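Local coordinates for protein transcriptional regulators (LACI-FAMILY TRANSCRIPTIONAL REGULATORY PROTEIN) (Corynebacterium glutamicum, PDB 3GYB) that probably binds cis-regulatory DNA and regulates transcription as a member of the LacI family, with a periplasmic-binding-protein-like domain that carries a magnesium ion in the crystal, at residues T110-I114 and T141-L147; H118-L124 and V177-S183. Numbering follows the deposited sequence.

Overall arrangement
Both contacts lie in one lobe of the periplasmic-binding-protein-like fold, on the same side of the chain's centre, their own centres about 10 Å apart. Along the chain their segments alternate: 110-114, 118-124, 141-147, 177-183. Helix 102-115 leads into strand 121-124, which leads into helix 129-144, so interaction 1 pairs the two helices that flank in sequence the first strand of interaction 2. The layers meet directly: Leu113 CD1 lies 3.7 Å from Ile121 CG2, and Ile114 CG1 lies 3.8 Å from Ile121 CD1. A probable hydrogen bond, Leu113 O to His118 N at 3.1 Å, spans the turn. Helix pair and parallel strand pair thus form successive layers of an alpha/beta sandwich.

Interaction 1. Residues T110-I114 and T141-L147; sequences TKHLI and TMRAHGL
Residues 110-114 are helical throughout, as are 141-144, and each run belongs to a longer helix. The CA atoms of Thr110 and Thr141 lie 6.8 Å apart and those of Ile114 and His145 8.3 Å, so the backbones diverge slightly toward their C-terminal ends. His145 leaves helical geometry (phi/psi -96/15), and Gly146, with phi 73°, is the C-prime residue of a Schellman motif: Leu147 N bonds Met142 O at 2.8 Å and Gly146 N bonds Arg143 O at 3.1 Å. The turn brings Leu147 back toward Ile114.

No hydrogen bond crosses the interface, which buries 304 Å². At its close end the methyls Thr110 CG2 and Thr141 CG2 meet at 3.7 Å. Both threonines are m rotamers whose hydroxyls bond within their own helices, to Ala106 O and Ser137 O, so their methyls make the packing surface. Thr110 CG2 is also 3.7 Å from SE of Met142, a selenomethionine with all three chi angles m. Ile114 (m, t) extends CD1 to 3.6 Å from His145 CD2 and 4.2 Å from Met142 SE, while its CG1 lies 3.9 Å from Leu147 CD1. At the exposed side, the aliphatic part of Lys111 brings CD within 3.4 Å of His145 NE2. This is plain helix-helix packing, away from the magnesium site.

Beneath it runs the sheet: Leu113, Ile114 and Met142 touch Ile121 of strand 121-124, and Thr110 and Leu113 reach Phe181 of strand 179-182, so helices 102-115 and 129-144 lie side by side over these strands.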
loop_
_atom_site.group_PDB
_atom_site.type_symbol
_atom_site.label_atom_id
_atom_site.label_comp_id
_atom_site.label_asym_id
_atom_site.label_seq_id
_atom_site.Cartn_x
_atom_site.Cartn_y
_atom_site.Cartn_z
ATOM N N THR A 110 -23.735 6.481 0.438
ATOM C CA THR A 110 -24.604 7.264 1.301
ATOM C C THR A 110 -25.962 6.601 1.458
ATOM O O THR A 110 -26.479 6.484 2.570
ATOM C CB THR A 110 -24.778 8.682 0.738
ATOM O OG1 THR A 110 -23.483 9.254 0.518
ATOM C CG2 THR A 110 -25.546 9.563 1.714
ATOM N N LYS A 111 -26.528 6.158 0.342
ATOM C CA LYS A 111 -27.828 5.501 0.357
ATOM C C LYS A 111 -27.766 4.234 1.208
ATOM O O LYS A 111 -28.725 3.900 1.899
ATOM C CB LYS A 111 -28.262 5.157 -1.071
ATOM C CG LYS A 111 -29.639 4.491 -1.171
ATOM C CD LYS A 111 -30.740 5.404 -0.657
ATOM C CE LYS A 111 -32.114 4.777 -0.851
ATOM N NZ LYS A 111 -32.354 4.403 -2.270
ATOM N N HIS A 112 -26.634 3.532 1.169
ATOM C CA HIS A 112 -26.493 2.312 1.963
ATOM C C HIS A 112 -26.617 2.641 3.447
ATOM O O HIS A 112 -27.324 1.958 4.185
ATOM C CB HIS A 112 -25.141 1.640 1.691
ATOM C CG HIS A 112 -24.944 0.351 2.431
ATOM N ND1 HIS A 112 -25.792 -0.727 2.290
ATOM C CD2 HIS A 112 -23.983 -0.038 3.304
ATOM C CE1 HIS A 112 -25.363 -1.724 3.043
ATOM N NE2 HIS A 112 -24.266 -1.333 3.668
ATOM N N LEU A 113 -25.927 3.693 3.885
ATOM C CA LEU A 113 -25.985 4.097 5.283
ATOM C C LEU A 113 -27.404 4.525 5.646
ATOM O O LEU A 113 -27.901 4.206 6.724
ATOM C CB LEU A 113 -24.998 5.238 5.545
ATOM C CG LEU A 113 -23.527 4.843 5.373
ATOM C CD1 LEU A 113 -22.633 6.049 5.674
ATOM C CD2 LEU A 113 -23.197 3.689 6.316
ATOM N N ILE A 114 -28.053 5.246 4.738
ATOM C CA ILE A 114 -29.425 5.691 4.963
ATOM C C ILE A 114 -30.364 4.490 5.048
ATOM O O ILE A 114 -31.203 4.415 5.951
ATOM C CB ILE A 114 -29.891 6.632 3.834
ATOM C CG1 ILE A 114 -29.107 7.943 3.911
ATOM C CG2 ILE A 114 -31.395 6.908 3.950
ATOM C CD1 ILE A 114 -29.344 8.859 2.729
ATOM N N THR A 141 -27.171 13.526 -2.112
ATOM C CA THR A 141 -27.905 12.333 -1.716
ATOM C C THR A 141 -28.527 12.523 -0.340
ATOM O O THR A 141 -29.661 12.099 -0.112
ATOM C CB THR A 141 -26.988 11.105 -1.706
ATOM O OG1 THR A 141 -26.452 10.914 -3.020
ATOM C CG2 THR A 141 -27.761 9.856 -1.286
HETATM N N MSE A 142 -27.789 13.137 0.582
HETATM C CA MSE A 142 -28.335 13.373 1.913
HETATM C C MSE A 142 -29.571 14.275 1.810
HETATM O O MSE A 142 -30.612 13.962 2.368
HETATM C CB MSE A 142 -27.288 14.033 2.826
HETATM C CG MSE A 142 -26.177 13.095 3.288
HETATM SE SE MSE A 142 -26.746 11.705 4.516
HETATM C CE MSE A 142 -27.016 12.778 6.106
ATOM N N ARG A 143 -29.451 15.382 1.079
ATOM C CA ARG A 143 -30.578 16.302 0.918
ATOM C C ARG A 143 -31.735 15.694 0.134
ATOM O O ARG A 143 -32.895 16.035 0.359
ATOM C CB ARG A 143 -30.119 17.596 0.247
ATOM C CG ARG A 143 -29.151 18.394 1.099
ATOM C CD ARG A 143 -29.046 19.837 0.640
ATOM N NE ARG A 143 -28.181 20.596 1.537
ATOM C CZ ARG A 143 -26.857 20.643 1.441
ATOM N NH1 ARG A 143 -26.236 19.982 0.475
ATOM N NH2 ARG A 143 -26.153 21.333 2.328
ATOM N N ALA A 144 -31.427 14.796 -0.793
ATOM C CA ALA A 144 -32.483 14.158 -1.570
ATOM C C ALA A 144 -33.367 13.347 -0.628
ATOM O O ALA A 144 -34.572 13.223 -0.842
ATOM C CB ALA A 144 -31.884 13.248 -2.628
ATOM N N HIS A 145 -32.751 12.804 0.419
ATOM C CA HIS A 145 -33.449 11.992 1.406
ATOM C C HIS A 145 -33.890 12.760 2.648
ATOM O O HIS A 145 -34.243 12.155 3.667
ATOM C CB HIS A 145 -32.570 10.802 1.792
ATOM C CG HIS A 145 -32.380 9.819 0.679
ATOM N ND1 HIS A 145 -33.349 8.908 0.320
ATOM C CD2 HIS A 145 -31.357 9.641 -0.189
ATOM C CE1 HIS A 145 -32.931 8.210 -0.721
ATOM N NE2 HIS A 145 -31.725 8.636 -1.050
ATOM N N GLY A 146 -33.867 14.089 2.553
ATOM C CA GLY A 146 -34.298 14.942 3.651
ATOM C C GLY A 146 -33.382 15.031 4.855
ATOM O O GLY A 146 -33.821 15.385 5.953
ATOM N N LEU A 147 -32.107 14.719 4.653
ATOM C CA LEU A 147 -31.134 14.761 5.735
ATOM C C LEU A 147 -30.122 15.868 5.495
ATOM O O LEU A 147 -29.770 16.170 4.350
ATOM C CB LEU A 147 -30.408 13.414 5.844
ATOM C CG LEU A 147 -31.293 12.196 6.126
ATOM C CD1 LEU A 147 -30.453 10.927 6.094
ATOM C CD2 LEU A 147 -31.970 12.360 7.480
#

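Interaction 2. Residues H118-L124 and V177-S183; sequences HTHIAHL and VTAIFSS
Strands 121-124 and 179-182 run parallel, in register from Ile121-Ala179 (CA-CA 5.0 Å) to Leu124-Ser182 (CA-CA 4.8 Å), their axes 4.7 Å apart and crossing at -27°. The ladder comprises Thr178 N to His120 O (3.0 Å), Ala122 N to Ala179 O (3.0 Å), Phe181 N to Ala122 O (2.8 Å), Leu124 N to Phe181 O (3.1 Å) and Ser183 N to Leu124 O (2.9 Å). Ala179 N is buried without a partner, whereas the Ile180 and Ser182 backbones bond strand 207-211 and that of His123 bonds Leu150. Phe181 O accepts twice, since t-rotamer His123 also donates ND1 to it at 2.8 Å. Water 2 joins His123 NE2 (2.8 Å) to Ser183 OG (2.7 Å); Ser182 OG is taken up by Asn184 O.

These strands are neighbours in the parallel sheet of a Rossmann-like alpha/beta lobe. Ile121, His123, Ala179 and Phe181 face helices 102-115 and 129-144, where the His123 ring meets that of Phe138; Ala122, Leu124, Ile180 and Ser182 face helices 160-173 and 185-198.

His118 ND1 and Thr178 OG1 share a 2.8 Å hydrogen bond, while His118 NE2 is satisfied by Ala270 O. Water 1 accepts from Thr119 N (2.8 Å) and bonds Thr178 OG1 (2.7 Å).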
loop_
_atom_site.group_PDB
_atom_site.type_symbol
_atom_site.label_atom_id
_atom_site.label_comp_id
_atom_site.label_asym_id
_atom_site.label_seq_id
_atom_site.Cartn_x
_atom_site.Cartn_y
_atom_site.Cartn_z
ATOM N N HIS A 118 -29.287 4.886 9.467
ATOM C CA HIS A 118 -28.487 5.984 10.000
ATOM C C HIS A 118 -29.016 7.316 9.476
ATOM O O HIS A 118 -29.411 7.415 8.316
ATOM C CB HIS A 118 -27.023 5.828 9.576
ATOM C CG HIS A 118 -26.348 4.624 10.156
ATOM N ND1 HIS A 118 -25.794 4.617 11.418
ATOM C CD2 HIS A 118 -26.158 3.381 9.653
ATOM C CE1 HIS A 118 -25.291 3.420 11.667
ATOM N NE2 HIS A 118 -25.498 2.652 10.612
ATOM N N THR A 119 -29.032 8.334 10.332
ATOM C CA THR A 119 -29.478 9.662 9.925
ATOM C C THR A 119 -28.364 10.675 10.175
ATOM O O THR A 119 -28.155 11.582 9.372
ATOM C CB THR A 119 -30.762 10.093 10.666
ATOM O OG1 THR A 119 -30.606 9.883 12.073
ATOM C CG2 THR A 119 -31.954 9.294 10.153
ATOM N N HIS A 120 -27.654 10.521 11.288
ATOM C CA HIS A 120 -26.535 11.406 11.602
ATOM C C HIS A 120 -25.307 10.807 10.929
ATOM O O HIS A 120 -24.497 10.119 11.553
ATOM C CB HIS A 120 -26.342 11.503 13.116
ATOM C CG HIS A 120 -27.419 12.288 13.797
ATOM N ND1 HIS A 120 -27.593 13.640 13.590
ATOM C CD2 HIS A 120 -28.411 11.905 14.636
ATOM C CE1 HIS A 120 -28.648 14.055 14.268
ATOM N NE2 HIS A 120 -29.163 13.023 14.912
ATOM N N ILE A 121 -25.197 11.081 9.636
ATOM C CA ILE A 121 -24.122 10.564 8.804
ATOM C C ILE A 121 -23.110 11.647 8.480
ATOM O O ILE A 121 -23.475 12.768 8.128
ATOM C CB ILE A 121 -24.701 10.011 7.487
ATOM C CG1 ILE A 121 -25.692 8.885 7.801
ATOM C CG2 ILE A 121 -23.581 9.532 6.577
ATOM C CD1 ILE A 121 -26.563 8.467 6.623
ATOM N N ALA A 122 -21.831 11.308 8.601
ATOM C CA ALA A 122 -20.779 12.270 8.305
ATOM C C ALA A 122 -19.888 11.775 7.175
ATOM O O ALA A 122 -19.748 10.571 6.961
ATOM C CB ALA A 122 -19.946 12.532 9.549
ATOM N N HIS A 123 -19.287 12.720 6.460
ATOM C CA HIS A 123 -18.397 12.404 5.348
ATOM C C HIS A 123 -16.995 12.938 5.596
ATOM O O HIS A 123 -16.829 14.095 5.981
ATOM C CB HIS A 123 -18.937 13.024 4.055
ATOM C CG HIS A 123 -18.023 12.878 2.875
ATOM N ND1 HIS A 123 -17.698 11.654 2.331
ATOM C CD2 HIS A 123 -17.409 13.807 2.103
ATOM C CE1 HIS A 123 -16.930 11.835 1.271
ATOM N NE2 HIS A 123 -16.740 13.132 1.111
ATOM N N LEU A 124 -15.989 12.090 5.402
ATOM C CA LEU A 124 -14.603 12.523 5.550
ATOM C C LEU A 124 -14.151 12.833 4.133
ATOM O O LEU A 124 -14.011 11.932 3.311
ATOM C CB LEU A 124 -13.740 11.409 6.146
ATOM C CG LEU A 124 -14.026 11.103 7.611
ATOM C CD1 LEU A 124 -13.185 9.918 8.070
ATOM C CD2 LEU A 124 -13.714 12.340 8.443
ATOM N N VAL A 177 -22.915 11.494 15.646
ATOM C CA VAL A 177 -22.651 10.771 14.404
ATOM C C VAL A 177 -22.593 9.265 14.638
ATOM O O VAL A 177 -21.879 8.797 15.526
ATOM C CB VAL A 177 -21.322 11.232 13.774
ATOM C CG1 VAL A 177 -20.937 10.320 12.611
ATOM C CG2 VAL A 177 -21.464 12.664 13.288
ATOM N N THR A 178 -23.342 8.512 13.836
ATOM C CA THR A 178 -23.376 7.057 13.973
ATOM C C THR A 178 -22.767 6.312 12.791
ATOM O O THR A 178 -22.559 5.097 12.854
ATOM C CB THR A 178 -24.824 6.550 14.174
ATOM O OG1 THR A 178 -25.616 6.870 13.020
ATOM C CG2 THR A 178 -25.442 7.201 15.392
ATOM N N ALA A 179 -22.473 7.029 11.713
ATOM C CA ALA A 179 -21.891 6.395 10.536
ATOM C C ALA A 179 -21.061 7.397 9.762
ATOM O O ALA A 179 -21.392 8.581 9.711
ATOM C CB ALA A 179 -22.994 5.828 9.644
ATOM N N ILE A 180 -19.982 6.911 9.163
ATOM C CA ILE A 180 -19.095 7.756 8.383
ATOM C C ILE A 180 -18.862 7.182 6.995
ATOM O O ILE A 180 -18.595 5.986 6.851
ATOM C CB ILE A 180 -17.707 7.892 9.067
ATOM C CG1 ILE A 180 -17.849 8.630 10.400
ATOM C CG2 ILE A 180 -16.736 8.619 8.141
ATOM C CD1 ILE A 180 -16.575 8.631 11.252
ATOM N N PHE A 181 -19.003 8.025 5.975
ATOM C CA PHE A 181 -18.704 7.621 4.609
ATOM C C PHE A 181 -17.372 8.301 4.322
ATOM O O PHE A 181 -17.307 9.519 4.151
ATOM C CB PHE A 181 -19.774 8.095 3.609
ATOM C CG PHE A 181 -19.294 8.135 2.174
ATOM C CD1 PHE A 181 -18.457 7.141 1.667
ATOM C CD2 PHE A 181 -19.673 9.175 1.332
ATOM C CE1 PHE A 181 -18.005 7.183 0.351
ATOM C CE2 PHE A 181 -19.226 9.225 0.012
ATOM C CZ PHE A 181 -18.390 8.230 -0.479
ATOM N N SER A 182 -16.304 7.509 4.311
ATOM C CA SER A 182 -14.966 8.015 4.055
ATOM C C SER A 182 -14.737 8.122 2.551
ATOM O O SER A 182 -15.029 7.189 1.805
ATOM C CB SER A 182 -13.929 7.073 4.673
ATOM O OG SER A 182 -12.626 7.606 4.533
ATOM N N SER A 183 -14.195 9.254 2.113
ATOM C CA SER A 183 -13.965 9.478 0.692
ATOM C C SER A 183 -13.171 8.355 0.040
ATOM O O SER A 183 -13.354 8.069 -1.139
ATOM C CB SER A 183 -13.257 10.820 0.469
ATOM O OG SER A 183 -13.376 11.220 -0.885
HETATM O O HOH W 1 -27.967 8.157 12.967
HETATM O O HOH W 2 -14.531 13.630 -0.557
#